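Local structure of MaoC-like dehydratase (Phytophthora Capsici, 3KH8) at residues 64-69 and 221-226; 208-213 and 292-297; 247-252 and 283-288; 264-269 and 322-327. The protein probably hydrates trans-2-enoyl-CoA thioesters, or dehydrates the matching 3-hydroxyacyl-CoA, as a hot-dog-fold lyase of the MaoC and hydratase 2 family. All blocks are in the same frame, centred on the assembly; numbering follows the deposited sequence.

How the contacts relate
Contact 1 joins the hydratase 2 N-terminal region to the MaoC-like region, while contacts 2 and 3 tie parts of the MaoC-like region to one another. Contacts 2 and 4, about 14 Å apart between centres, share the sheet and touch through F209, Q297, F266 and Y324. Contact 1 meets contact 3 where Y223 packs on H250. Along the chain contact 3 is nested within contact 2, whereas contact 4 crosses both. The hot-dog sheet curves round helix 251-266, with contact 3 at the start of that helix, contact 4 at its end, about 26 Å away between centres, and the strand pair of contact 2 along its side.

Contact 1: 64-69 and 221-226; sequences VGIGES and QVYRLS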
loop_
_atom_site.group_PDB
_atom_site.type_symbol
_atom_site.label_atom_id
_atom_site.label_comp_id
_atom_site.label_asym_id
_atom_site.label_seq_id
_atom_site.Cartn_x
_atom_site.Cartn_y
_atom_site.Cartn_z
ATOM N N VAL A 64 4.240 -1.125 4.760
ATOM C CA VAL A 64 2.972 -1.865 4.853
ATOM C C VAL A 64 2.981 -3.107 3.944
ATOM O O VAL A 64 2.393 -4.133 4.287
ATOM C CB VAL A 64 1.690 -0.975 4.627
ATOM C CG1 VAL A 64 1.703 0.257 5.532
ATOM C CG2 VAL A 64 1.514 -0.571 3.172
ATOM N N GLY A 65 3.685 -3.011 2.816
ATOM C CA GLY A 65 3.834 -4.127 1.884
ATOM C C GLY A 65 4.511 -5.336 2.510
ATOM O O GLY A 65 4.154 -6.471 2.210
ATOM N N ILE A 66 5.490 -5.099 3.380
ATOM C CA ILE A 66 6.169 -6.204 4.070
ATOM C C ILE A 66 5.524 -6.516 5.430
ATOM O O ILE A 66 6.019 -7.347 6.190
ATOM C CB ILE A 66 7.700 -5.986 4.187
ATOM C CG1 ILE A 66 8.028 -4.712 4.982
ATOM C CG2 ILE A 66 8.341 -5.961 2.788
ATOM C CD1 ILE A 66 9.507 -4.591 5.375
ATOM N N GLY A 67 4.411 -5.844 5.720
ATOM C CA GLY A 67 3.620 -6.139 6.910
ATOM C C GLY A 67 4.079 -5.454 8.182
ATOM O O GLY A 67 3.585 -5.772 9.264
ATOM N N GLU A 68 5.013 -4.513 8.069
ATOM C CA GLU A 68 5.482 -3.779 9.245
ATOM C C GLU A 68 4.440 -2.754 9.699
ATOM O O GLU A 68 3.833 -2.070 8.869
ATOM C CB GLU A 68 6.828 -3.093 8.972
ATOM C CG GLU A 68 7.469 -2.459 10.214
ATOM C CD GLU A 68 7.586 -3.436 11.375
ATOM O OE1 GLU A 68 8.353 -4.416 11.256
ATOM O OE2 GLU A 68 6.908 -3.223 12.407
ATOM N N SER A 69 4.240 -2.671 11.012
ATOM C CA SER A 69 3.267 -1.756 11.611
ATOM C C SER A 69 3.898 -0.732 12.559
ATOM O O SER A 69 3.247 0.243 12.943
ATOM C CB SER A 69 2.182 -2.540 12.352
ATOM O OG SER A 69 2.747 -3.383 13.338
ATOM N N GLN A 221 -0.659 -8.502 -3.226
ATOM C CA GLN A 221 -1.397 -7.405 -3.872
ATOM C C GLN A 221 -0.918 -6.049 -3.367
ATOM O O GLN A 221 -0.961 -5.052 -4.098
ATOM C CB GLN A 221 -2.904 -7.534 -3.637
ATOM C CG GLN A 221 -3.544 -8.821 -4.166
ATOM C CD GLN A 221 -5.063 -8.777 -4.104
ATOM O OE1 GLN A 221 -5.640 -7.909 -3.451
ATOM N NE2 GLN A 221 -5.717 -9.712 -4.788
ATOM N N VAL A 222 -0.465 -6.018 -2.113
ATOM C CA VAL A 222 0.053 -4.789 -1.509
ATOM C C VAL A 222 1.553 -4.661 -1.774
ATOM O O VAL A 222 2.027 -3.595 -2.176
ATOM C CB VAL A 222 -0.231 -4.723 0.023
ATOM C CG1 VAL A 222 0.190 -3.367 0.597
ATOM C CG2 VAL A 222 -1.707 -4.964 0.302
ATOM N N TYR A 223 2.295 -5.748 -1.566
ATOM C CA TYR A 223 3.752 -5.718 -1.751
ATOM C C TYR A 223 4.178 -5.335 -3.174
ATOM O O TYR A 223 5.163 -4.616 -3.354
ATOM C CB TYR A 223 4.423 -7.034 -1.319
ATOM C CG TYR A 223 5.923 -6.964 -1.495
ATOM C CD1 TYR A 223 6.722 -6.314 -0.557
ATOM C CD2 TYR A 223 6.536 -7.496 -2.628
ATOM C CE1 TYR A 223 8.095 -6.214 -0.732
ATOM C CE2 TYR A 223 7.914 -7.395 -2.814
ATOM C CZ TYR A 223 8.682 -6.758 -1.859
ATOM O OH TYR A 223 10.034 -6.652 -2.029
ATOM N N ARG A 224 3.438 -5.800 -4.179
ATOM C CA ARG A 224 3.781 -5.514 -5.584
ATOM C C ARG A 224 3.825 -4.015 -5.917
ATOM O O ARG A 224 4.462 -3.601 -6.896
ATOM C CB ARG A 224 2.849 -6.260 -6.547
ATOM C CG ARG A 224 1.384 -5.828 -6.536
ATOM C CD ARG A 224 0.502 -6.909 -7.167
ATOM N NE ARG A 224 0.799 -7.114 -8.588
ATOM C CZ ARG A 224 0.293 -6.381 -9.577
ATOM N NH1 ARG A 224 -0.554 -5.389 -9.312
ATOM N NH2 ARG A 224 0.626 -6.646 -10.840
ATOM N N LEU A 225 3.162 -3.210 -5.089
ATOM C CA LEU A 225 3.067 -1.770 -5.319
ATOM C C LEU A 225 4.393 -1.053 -5.063
ATOM O O LEU A 225 4.533 0.131 -5.364
ATOM C CB LEU A 225 1.913 -1.159 -4.503
ATOM C CG LEU A 225 0.531 -1.803 -4.728
ATOM C CD1 LEU A 225 -0.579 -1.112 -3.940
ATOM C CD2 LEU A 225 0.177 -1.848 -6.197
ATOM N N SER A 226 5.367 -1.784 -4.525
ATOM C CA SER A 226 6.715 -1.258 -4.330
ATOM C C SER A 226 7.630 -1.482 -5.542
ATOM O O SER A 226 8.803 -1.105 -5.510
ATOM C CB SER A 226 7.339 -1.831 -3.049
ATOM O OG SER A 226 6.718 -1.273 -1.901
#
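The CA atoms of G65 and Y223 approach to 4.0 Å where the last turn of helix 56-65 meets helix 219-223, a closeness that the lack of a side chain at G65 helps to allow. V222 fills the space on one side of that crossing: its CG1 lies 3.9 Å from G65 CA and also meets V64 CG2, the two valines crossing at about a right angle. On the other side stands Y223. With CG anti to the backbone N (chi1 -179°), its ring reaches out alongside the end of helix 56-65, so that I66 CG2 comes to 3.5 Å from Y223 CE1 at an oblique approach. G65 O sits at the edge of the same ring, near its plane, and 3.6 Å from Y223 CB. Just beyond, G67 with positive phi ends helix 56-65 in a Schellman motif, its N bonded to V64 O.

Y223 also makes an edge-to-face contact with H250, and R260 of helix 251-266 takes both I66 O and the E68 carboxylate. The second subunit lies close as well, where its E76 forms a salt bridge with R224.

Without a direct hydrogen bond between the segments, the join of N-terminal and MaoC-like regions rests here on close backbone approach and apolar fit, and between these two segments the G65 carbonyl simply packs against Y223 CB and the near edge of its ring.

Contact 2: 208-213 and 292-297; sequences DFNDEF and QTRMWQ
F209 and M295 form a hydrogen-bonded pair in an antiparallel strand pairing that begins with a classic bulge: strand 209-213 lies along strand 292-297 as the edge strand of the hot-dog sheet in the MaoC-like region. The strand axes pass 4.6 Å apart. M295 N donates a hydrogen bond to F209 O at 2.8 Å, and T293 N and D211 O repeat the pattern two residues on. At the bulge, D208 and F209 both face M295: M295 O takes a fairly straight bond from F209 N (3.0 Å, 161°) and a weak, bent one from D208 N.

The D208 carboxylate extends the pairing past the bulge. Its OD2 accepts Q297 N at 2.7 Å through the anti lone pair, while OD1 forms a salt bridge with R205. On the face carrying F209, D211, T293 and M295, the methionine chain folds back at its last torsion (chi3 -77°), bringing CE to 4.0 Å from F209 CB and 4.1 Å from D211 CB. Helix 251-266 covers this face through A261 and Q265. A water bonded to T293 OG1 (2.9 Å) reaches D211 O weakly. On the reverse face N210 OD1 lies against the aliphatic part of R294, 3.9 Å from R294 CG; R294 itself bonds to Q306, and E212 pairs with K310.

The helix side is thus mixed, the M295 methyl among F209 and D211 carbons with polar groups of D211 and T293 beside it, while the N210/R294 face carries long polar chains. One carboxylate, D208, is shared between a backbone N-H and an arginine, likely favouring its ionised form.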
loop_
_atom_site.group_PDB
_atom_site.type_symbol
_atom_site.label_atom_id
_atom_site.label_comp_id
_atom_site.label_asym_id
_atom_site.label_seq_id
_atom_site.Cartn_x
_atom_site.Cartn_y
_atom_site.Cartn_z
ATOM N N ASP A 208 18.247 -19.364 18.976
ATOM C CA ASP A 208 18.330 -18.494 20.142
ATOM C C ASP A 208 17.075 -17.642 20.290
ATOM O O ASP A 208 16.606 -17.400 21.401
ATOM C CB ASP A 208 19.572 -17.605 20.049
ATOM C CG ASP A 208 20.863 -18.404 20.104
ATOM O OD1 ASP A 208 20.892 -19.445 20.796
ATOM O OD2 ASP A 208 21.847 -17.994 19.456
ATOM N N PHE A 209 16.532 -17.200 19.160
ATOM C CA PHE A 209 15.345 -16.351 19.150
ATOM C C PHE A 209 14.409 -16.764 18.023
ATOM O O PHE A 209 14.851 -17.252 16.981
ATOM C CB PHE A 209 15.738 -14.873 19.005
ATOM C CG PHE A 209 16.701 -14.390 20.061
ATOM C CD1 PHE A 209 16.259 -14.111 21.354
ATOM C CD2 PHE A 209 18.051 -14.217 19.763
ATOM C CE1 PHE A 209 17.151 -13.666 22.339
ATOM C CE2 PHE A 209 18.949 -13.773 20.737
ATOM C CZ PHE A 209 18.495 -13.497 22.028
ATOM N N ASN A 210 13.113 -16.580 18.251
ATOM C CA ASN A 210 12.095 -16.860 17.249
ATOM C C ASN A 210 11.121 -15.701 17.151
ATOM O O ASN A 210 10.862 -15.013 18.138
ATOM C CB ASN A 210 11.329 -18.141 17.592
ATOM C CG ASN A 210 12.202 -19.380 17.539
ATOM O OD1 ASN A 210 12.520 -19.887 16.461
ATOM N ND2 ASN A 210 12.586 -19.879 18.709
ATOM N N ASP A 211 10.596 -15.485 15.951
ATOM C CA ASP A 211 9.545 -14.505 15.721
ATOM C C ASP A 211 8.638 -15.101 14.660
ATOM O O ASP A 211 9.053 -15.978 13.899
ATOM C CB ASP A 211 10.139 -13.167 15.251
ATOM C CG ASP A 211 9.198 -11.971 15.481
ATOM O OD1 ASP A 211 8.031 -12.165 15.891
ATOM O OD2 ASP A 211 9.633 -10.823 15.243
ATOM N N GLU A 212 7.390 -14.654 14.618
ATOM C CA GLU A 212 6.496 -15.082 13.552
ATOM C C GLU A 212 5.613 -13.947 13.073
ATOM O O GLU A 212 5.289 -13.030 13.829
ATOM C CB GLU A 212 5.652 -16.296 13.965
ATOM C CG GLU A 212 4.676 -16.045 15.099
ATOM C CD GLU A 212 3.661 -17.165 15.255
ATOM O OE1 GLU A 212 4.038 -18.352 15.123
ATOM O OE2 GLU A 212 2.480 -16.851 15.516
ATOM N N PHE A 213 5.251 -14.015 11.799
ATOM C CA PHE A 213 4.341 -13.056 11.207
ATOM C C PHE A 213 3.365 -13.777 10.292
ATOM O O PHE A 213 3.767 -14.476 9.362
ATOM C CB PHE A 213 5.097 -11.959 10.440
ATOM C CG PHE A 213 4.188 -10.972 9.756
ATOM C CD1 PHE A 213 3.474 -10.032 10.501
ATOM C CD2 PHE A 213 4.029 -10.993 8.371
ATOM C CE1 PHE A 213 2.621 -9.124 9.873
ATOM C CE2 PHE A 213 3.179 -10.094 7.738
ATOM C CZ PHE A 213 2.474 -9.159 8.492
ATOM N N GLN A 292 7.807 -17.899 10.027
ATOM C CA GLN A 292 8.598 -17.946 11.256
ATOM C C GLN A 292 10.050 -17.633 10.940
ATOM O O GLN A 292 10.638 -18.248 10.047
ATOM C CB GLN A 292 8.542 -19.340 11.892
ATOM C CG GLN A 292 7.169 -19.808 12.340
ATOM C CD GLN A 292 7.152 -21.294 12.683
ATOM O OE1 GLN A 292 7.608 -22.131 11.904
ATOM N NE2 GLN A 292 6.618 -21.623 13.849
ATOM N N THR A 293 10.634 -16.697 11.679
ATOM C CA THR A 293 12.056 -16.410 11.539
ATOM C C THR A 293 12.832 -17.021 12.714
ATOM O O THR A 293 12.614 -16.651 13.874
ATOM C CB THR A 293 12.331 -14.886 11.393
ATOM O OG1 THR A 293 11.587 -14.370 10.281
ATOM C CG2 THR A 293 13.810 -14.619 11.153
ATOM N N ARG A 294 13.710 -17.973 12.399
ATOM C CA ARG A 294 14.575 -18.621 13.395
ATOM C C ARG A 294 15.918 -17.910 13.418
ATOM O O ARG A 294 16.557 -17.774 12.380
ATOM C CB ARG A 294 14.826 -20.086 13.033
ATOM C CG ARG A 294 13.598 -20.937 12.816
ATOM C CD ARG A 294 14.002 -22.270 12.204
ATOM N NE ARG A 294 12.905 -23.231 12.235
ATOM C CZ ARG A 294 12.877 -24.367 11.541
ATOM N NH1 ARG A 294 13.885 -24.690 10.738
ATOM N NH2 ARG A 294 11.831 -25.171 11.642
ATOM N N MET A 295 16.356 -17.478 14.599
ATOM C CA MET A 295 17.574 -16.676 14.700
ATOM C C MET A 295 18.624 -17.262 15.650
ATOM O O MET A 295 18.314 -17.647 16.784
ATOM C CB MET A 295 17.234 -15.228 15.077
ATOM C CG MET A 295 16.374 -14.505 14.023
ATOM S SD MET A 295 15.590 -12.987 14.608
ATOM C CE MET A 295 14.221 -13.620 15.574
ATOM N N TRP A 296 19.860 -17.330 15.164
ATOM C CA TRP A 296 20.989 -17.835 15.942
ATOM C C TRP A 296 22.037 -16.733 16.112
ATOM O O TRP A 296 22.644 -16.286 15.134
ATOM C CB TRP A 296 21.639 -19.035 15.246
ATOM C CG TRP A 296 20.835 -20.312 15.223
ATOM C CD1 TRP A 296 20.902 -21.340 16.127
ATOM C CD2 TRP A 296 19.884 -20.718 14.227
ATOM N NE1 TRP A 296 20.041 -22.350 15.763
ATOM C CE2 TRP A 296 19.404 -21.996 14.603
ATOM C CE3 TRP A 296 19.381 -20.124 13.058
ATOM C CZ2 TRP A 296 18.449 -22.693 13.849
ATOM C CZ3 TRP A 296 18.427 -20.815 12.311
ATOM C CH2 TRP A 296 17.971 -22.086 12.713
ATOM N N GLN A 297 22.225 -16.297 17.354
ATOM C CA GLN A 297 23.280 -15.348 17.703
ATOM C C GLN A 297 24.631 -16.055 17.624
ATOM O O GLN A 297 24.841 -17.080 18.274
ATOM C CB GLN A 297 23.033 -14.783 19.113
ATOM C CG GLN A 297 24.144 -13.884 19.677
ATOM C CD GLN A 297 24.254 -12.546 18.968
ATOM O OE1 GLN A 297 25.160 -12.329 18.163
ATOM N NE2 GLN A 297 23.324 -11.645 19.257
HETATM O O HOH W 1 8.946 -13.887 11.305
#

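Contact 3: 247-252 and 283-288; sequences PILHGL and SPCFPG
L249 and C285 are joined in two ways, one direct and close, the other through water. On the tight side L249 N donates to C285 O at 2.9 Å and 158°, the N lying tilted from the carbonyl plane. Around this bond the chains pack closely: P247 O stands 3.3 Å from P287 CD, and the P287 ring is also near L249 N. That same P247 O lies in the plane of the F286 ring, at its edge.

The side chains of I248 and L249 extend the packing. With I248 CG1 set between the backbone N and the carbonyl carbon (chi1 64°), the CG2 branch faces the other segment, meeting F286 CE1 at 3.7 Å and P284 CB at 3.9 Å. L249 points to the opposing segment and puts CD2 at 4.1 Å from C285 SG.

The loose side is bridged by a water rather than by direct contact. It donates to L249 O at 2.7 Å and accepts from C285 N at 2.8 Å, satisfying two backbone groups that do not meet.

Here the loop between strands 274-281 and 290-297 lies against the approach to helix 251-266, for which H250 is the N-cap residue. H250 stacks on H233 and bonds to D228 O, both in the D-x-N-x-x-H sequence of the hydratase 2 family. L249 packs on Q219 and A220 of helix 219-223, C285 on I316 of strand 314-324, and K245 makes a cation-pi contact with F286.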
loop_
_atom_site.group_PDB
_atom_site.type_symbol
_atom_site.label_atom_id
_atom_site.label_comp_id
_atom_site.label_asym_id
_atom_site.label_seq_id
_atom_site.Cartn_x
_atom_site.Cartn_y
_atom_site.Cartn_z
ATOM N N PRO A 247 -1.198 -18.091 -6.727
ATOM C CA PRO A 247 -0.019 -17.224 -6.826
ATOM C C PRO A 247 0.898 -17.356 -5.607
ATOM O O PRO A 247 0.423 -17.620 -4.503
ATOM C CB PRO A 247 -0.626 -15.821 -6.884
ATOM C CG PRO A 247 -1.961 -16.023 -7.511
ATOM C CD PRO A 247 -2.448 -17.339 -6.963
ATOM N N ILE A 248 2.199 -17.191 -5.817
ATOM C CA ILE A 248 3.161 -17.212 -4.711
ATOM C C ILE A 248 3.511 -15.799 -4.241
ATOM O O ILE A 248 3.460 -14.847 -5.024
ATOM C CB ILE A 248 4.454 -17.992 -5.078
ATOM C CG1 ILE A 248 5.211 -17.297 -6.222
ATOM C CG2 ILE A 248 4.121 -19.450 -5.421
ATOM C CD1 ILE A 248 6.642 -17.771 -6.409
ATOM N N LEU A 249 3.864 -15.668 -2.963
ATOM C CA LEU A 249 4.332 -14.398 -2.419
ATOM C C LEU A 249 5.733 -14.114 -2.948
ATOM O O LEU A 249 6.521 -15.040 -3.132
ATOM C CB LEU A 249 4.334 -14.434 -0.883
ATOM C CG LEU A 249 4.754 -13.184 -0.097
ATOM C CD1 LEU A 249 3.776 -12.009 -0.315
ATOM C CD2 LEU A 249 4.895 -13.500 1.388
ATOM N N HIS A 250 6.025 -12.840 -3.206
ATOM C CA HIS A 250 7.358 -12.404 -3.638
ATOM C C HIS A 250 8.402 -12.910 -2.660
ATOM O O HIS A 250 8.246 -12.742 -1.452
ATOM C CB HIS A 250 7.460 -10.874 -3.644
ATOM C CG HIS A 250 6.494 -10.184 -4.559
ATOM N ND1 HIS A 250 5.130 -10.202 -4.359
ATOM C CD2 HIS A 250 6.704 -9.400 -5.643
ATOM C CE1 HIS A 250 4.539 -9.483 -5.297
ATOM N NE2 HIS A 250 5.473 -8.990 -6.092
ATOM N N GLY A 251 9.468 -13.523 -3.176
ATOM C CA GLY A 251 10.603 -13.917 -2.341
ATOM C C GLY A 251 11.197 -12.754 -1.555
ATOM O O GLY A 251 11.587 -12.911 -0.395
ATOM N N LEU A 252 11.255 -11.577 -2.179
ATOM C CA LEU A 252 11.795 -10.392 -1.509
ATOM C C LEU A 252 10.901 -9.872 -0.376
ATOM O O LEU A 252 11.393 -9.225 0.549
ATOM C CB LEU A 252 12.114 -9.279 -2.514
ATOM C CG LEU A 252 13.382 -9.490 -3.353
ATOM C CD1 LEU A 252 13.481 -8.438 -4.470
ATOM C CD2 LEU A 252 14.635 -9.475 -2.471
ATOM N N SER A 283 12.371 -22.425 -1.141
ATOM C CA SER A 283 11.061 -22.926 -1.565
ATOM C C SER A 283 10.023 -21.802 -1.508
ATOM O O SER A 283 10.252 -20.790 -0.837
ATOM C CB SER A 283 10.628 -24.129 -0.713
ATOM O OG SER A 283 10.212 -23.726 0.579
ATOM N N PRO A 284 8.888 -21.965 -2.216
ATOM C CA PRO A 284 7.954 -20.847 -2.284
ATOM C C PRO A 284 7.063 -20.694 -1.058
ATOM O O PRO A 284 6.813 -21.658 -0.329
ATOM C CB PRO A 284 7.117 -21.165 -3.527
ATOM C CG PRO A 284 7.152 -22.644 -3.634
ATOM C CD PRO A 284 8.494 -23.069 -3.115
ATOM N N CYS A 285 6.602 -19.464 -0.852
ATOM C CA CYS A 285 5.654 -19.119 0.195
ATOM C C CYS A 285 4.339 -18.699 -0.461
ATOM O O CYS A 285 4.337 -18.094 -1.532
ATOM C CB CYS A 285 6.215 -17.968 1.031
ATOM S SG CYS A 285 5.197 -17.447 2.421
ATOM N N PHE A 286 3.222 -19.025 0.179
ATOM C CA PHE A 286 1.921 -18.609 -0.327
ATOM C C PHE A 286 1.342 -17.513 0.556
ATOM O O PHE A 286 1.380 -17.621 1.787
ATOM C CB PHE A 286 0.968 -19.806 -0.444
ATOM C CG PHE A 286 1.485 -20.893 -1.341
ATOM C CD1 PHE A 286 1.408 -20.763 -2.727
ATOM C CD2 PHE A 286 2.071 -22.037 -0.805
ATOM C CE1 PHE A 286 1.896 -21.760 -3.561
ATOM C CE2 PHE A 286 2.560 -23.039 -1.632
ATOM C CZ PHE A 286 2.474 -22.900 -3.017
ATOM N N PRO A 287 0.818 -16.439 -0.065
ATOM C CA PRO A 287 0.231 -15.365 0.735
ATOM C C PRO A 287 -0.850 -15.938 1.642
ATOM O O PRO A 287 -1.670 -16.743 1.193
ATOM C CB PRO A 287 -0.387 -14.431 -0.314
ATOM C CG PRO A 287 0.259 -14.791 -1.606
ATOM C CD PRO A 287 0.586 -16.248 -1.508
ATOM N N GLY A 288 -0.829 -15.553 2.913
ATOM C CA GLY A 288 -1.736 -16.132 3.901
ATOM C C GLY A 288 -1.041 -17.057 4.883
ATOM O O GLY A 288 -1.557 -17.319 5.969
HETATM O O HOH W 2 7.557 -17.462 -2.562
#

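Contact 4: 264-269 and 322-327; sequences KQFCGG and FVYTQD
F266 and Y324 carry the aromatic part of this contact. Y324 CG lies between its backbone N and carbonyl carbon (chi1 71°), which turns the ring flat toward the end of helix 251-266. F266 CB stands over the centre of that face, 3.8 Å from the ring centroid and only 4° off its normal, a CH-pi contact. The F266 ring continues obliquely beside the tyrosine, its CD1 3.8 Å from Y324 OH.

The sulfur contact belongs to C267, whose SG meets the F322 ring at the edge, in its plane: the nearest ring atom is F322 CZ, at 3.7 Å. F266 CB also approaches this edge, at F322 CE1, so the F322 ring is touched from the helix along its rim rather than over a face.

The polar link between the two segments runs through one water, which donates to F266 O, at 2.6 Å, and D327 OD1, at 2.7 Å, linking carbonyl to carboxylate. D327 also forms a salt bridge with R273, and Y324 OH is bonded to Q297.

The chain leaves the helix at G268, close to where strand 314-324 ends. F322 meets F274 of strand 274-281 edge-to-face, V303 of strand 302-309 touches F266 and Y324, and M295 and Q297 of strand 290-297 reach F266. As in a hot-dog fold, the end of the long helix thus packs on the curved sheet across four adjacent strands, counting 314-324 itself.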
loop_
_atom_site.group_PDB
_atom_site.type_symbol
_atom_site.label_atom_id
_atom_site.label_comp_id
_atom_site.label_asym_id
_atom_site.label_seq_id
_atom_site.Cartn_x
_atom_site.Cartn_y
_atom_site.Cartn_z
ATOM N N LYS A 264 14.018 -5.974 14.706
ATOM C CA LYS A 264 13.301 -5.902 15.981
ATOM C C LYS A 264 14.116 -6.521 17.124
ATOM O O LYS A 264 14.193 -5.956 18.220
ATOM C CB LYS A 264 11.939 -6.595 15.856
ATOM C CG LYS A 264 10.990 -6.359 17.020
ATOM C CD LYS A 264 9.694 -7.137 16.824
ATOM C CE LYS A 264 8.712 -6.877 17.953
ATOM N NZ LYS A 264 7.440 -7.629 17.738
ATOM N N GLN A 265 14.728 -7.672 16.856
ATOM C CA GLN A 265 15.488 -8.391 17.880
ATOM C C GLN A 265 16.841 -7.745 18.207
ATOM O O GLN A 265 17.212 -7.647 19.380
ATOM C CB GLN A 265 15.664 -9.868 17.495
ATOM C CG GLN A 265 16.401 -10.725 18.542
ATOM C CD GLN A 265 15.711 -10.750 19.894
ATOM O OE1 GLN A 265 14.499 -10.949 19.983
ATOM N NE2 GLN A 265 16.485 -10.555 20.957
ATOM N N PHE A 266 17.552 -7.279 17.181
ATOM C CA PHE A 266 18.966 -6.922 17.329
ATOM C C PHE A 266 19.351 -5.446 17.203
ATOM O O PHE A 266 20.357 -5.021 17.782
ATOM C CB PHE A 266 19.822 -7.772 16.384
ATOM C CG PHE A 266 19.689 -9.252 16.615
ATOM C CD1 PHE A 266 20.338 -9.865 17.687
ATOM C CD2 PHE A 266 18.908 -10.031 15.770
ATOM C CE1 PHE A 266 20.215 -11.233 17.910
ATOM C CE2 PHE A 266 18.774 -11.401 15.984
ATOM C CZ PHE A 266 19.427 -12.007 17.057
ATOM N N CYS A 267 18.581 -4.661 16.451
ATOM C CA CYS A 267 19.050 -3.324 16.061
ATOM C C CYS A 267 18.709 -2.172 17.016
ATOM O O CYS A 267 19.131 -1.038 16.788
ATOM C CB CYS A 267 18.627 -2.993 14.625
ATOM S SG CYS A 267 19.479 -3.965 13.359
ATOM N N GLY A 268 17.959 -2.466 18.079
ATOM C CA GLY A 268 17.609 -1.466 19.098
ATOM C C GLY A 268 17.012 -0.170 18.568
ATOM O O GLY A 268 17.405 0.920 18.997
ATOM N N GLY A 269 16.081 -0.288 17.623
ATOM C CA GLY A 269 15.371 0.871 17.073
ATOM C C GLY A 269 16.194 1.819 16.218
ATOM O O GLY A 269 15.759 2.934 15.933
ATOM N N PHE A 322 23.046 -12.255 8.841
ATOM C CA PHE A 322 22.740 -10.864 9.150
ATOM C C PHE A 322 23.892 -10.263 9.946
ATOM O O PHE A 322 24.355 -10.861 10.918
ATOM C CB PHE A 322 21.438 -10.793 9.953
ATOM C CG PHE A 322 21.054 -9.404 10.400
ATOM C CD1 PHE A 322 20.903 -9.117 11.754
ATOM C CD2 PHE A 322 20.817 -8.393 9.473
ATOM C CE1 PHE A 322 20.538 -7.842 12.181
ATOM C CE2 PHE A 322 20.453 -7.118 9.886
ATOM C CZ PHE A 322 20.309 -6.840 11.244
ATOM N N VAL A 323 24.360 -9.093 9.522
ATOM C CA VAL A 323 25.407 -8.379 10.249
ATOM C C VAL A 323 24.869 -7.043 10.755
ATOM O O VAL A 323 24.300 -6.259 9.991
ATOM C CB VAL A 323 26.695 -8.187 9.393
ATOM C CG1 VAL A 323 27.765 -7.416 10.171
ATOM C CG2 VAL A 323 27.240 -9.538 8.931
ATOM N N TYR A 324 25.040 -6.807 12.052
ATOM C CA TYR A 324 24.597 -5.572 12.680
ATOM C C TYR A 324 25.689 -4.989 13.582
ATOM O O TYR A 324 26.618 -5.697 13.985
ATOM C CB TYR A 324 23.297 -5.800 13.465
ATOM C CG TYR A 324 23.460 -6.609 14.734
ATOM C CD1 TYR A 324 23.609 -7.996 14.689
ATOM C CD2 TYR A 324 23.463 -5.987 15.983
ATOM C CE1 TYR A 324 23.762 -8.740 15.854
ATOM C CE2 TYR A 324 23.614 -6.722 17.154
ATOM C CZ TYR A 324 23.764 -8.096 17.080
ATOM O OH TYR A 324 23.916 -8.827 18.231
ATOM N N THR A 325 25.570 -3.696 13.881
ATOM C CA THR A 325 26.456 -3.022 14.834
ATOM C C THR A 325 26.103 -3.442 16.260
ATOM O O THR A 325 24.966 -3.270 16.703
ATOM C CB THR A 325 26.375 -1.482 14.697
ATOM O OG1 THR A 325 26.625 -1.107 13.339
ATOM C CG2 THR A 325 27.401 -0.799 15.596
ATOM N N GLN A 326 27.090 -3.993 16.965
ATOM C CA GLN A 326 26.910 -4.523 18.323
ATOM C C GLN A 326 26.535 -3.467 19.363
ATOM O O GLN A 326 26.838 -2.286 19.191
ATOM C CB GLN A 326 28.172 -5.261 18.770
ATOM C CG GLN A 326 28.207 -6.713 18.345
ATOM C CD GLN A 326 29.554 -7.357 18.583
ATOM O OE1 GLN A 326 30.531 -7.054 17.894
ATOM N NE2 GLN A 326 29.614 -8.263 19.554
ATOM N N ASP A 327 25.884 -3.916 20.439
ATOM C CA ASP A 327 25.438 -3.050 21.541
ATOM C C ASP A 327 26.546 -2.146 22.091
ATOM O O ASP A 327 26.319 -0.957 22.331
ATOM C CB ASP A 327 24.849 -3.889 22.685
ATOM C CG ASP A 327 23.477 -4.466 22.358
ATOM O OD1 ASP A 327 23.013 -4.338 21.205
ATOM O OD2 ASP A 327 22.857 -5.057 23.270
HETATM O O HOH W 3 21.280 -5.991 20.021
#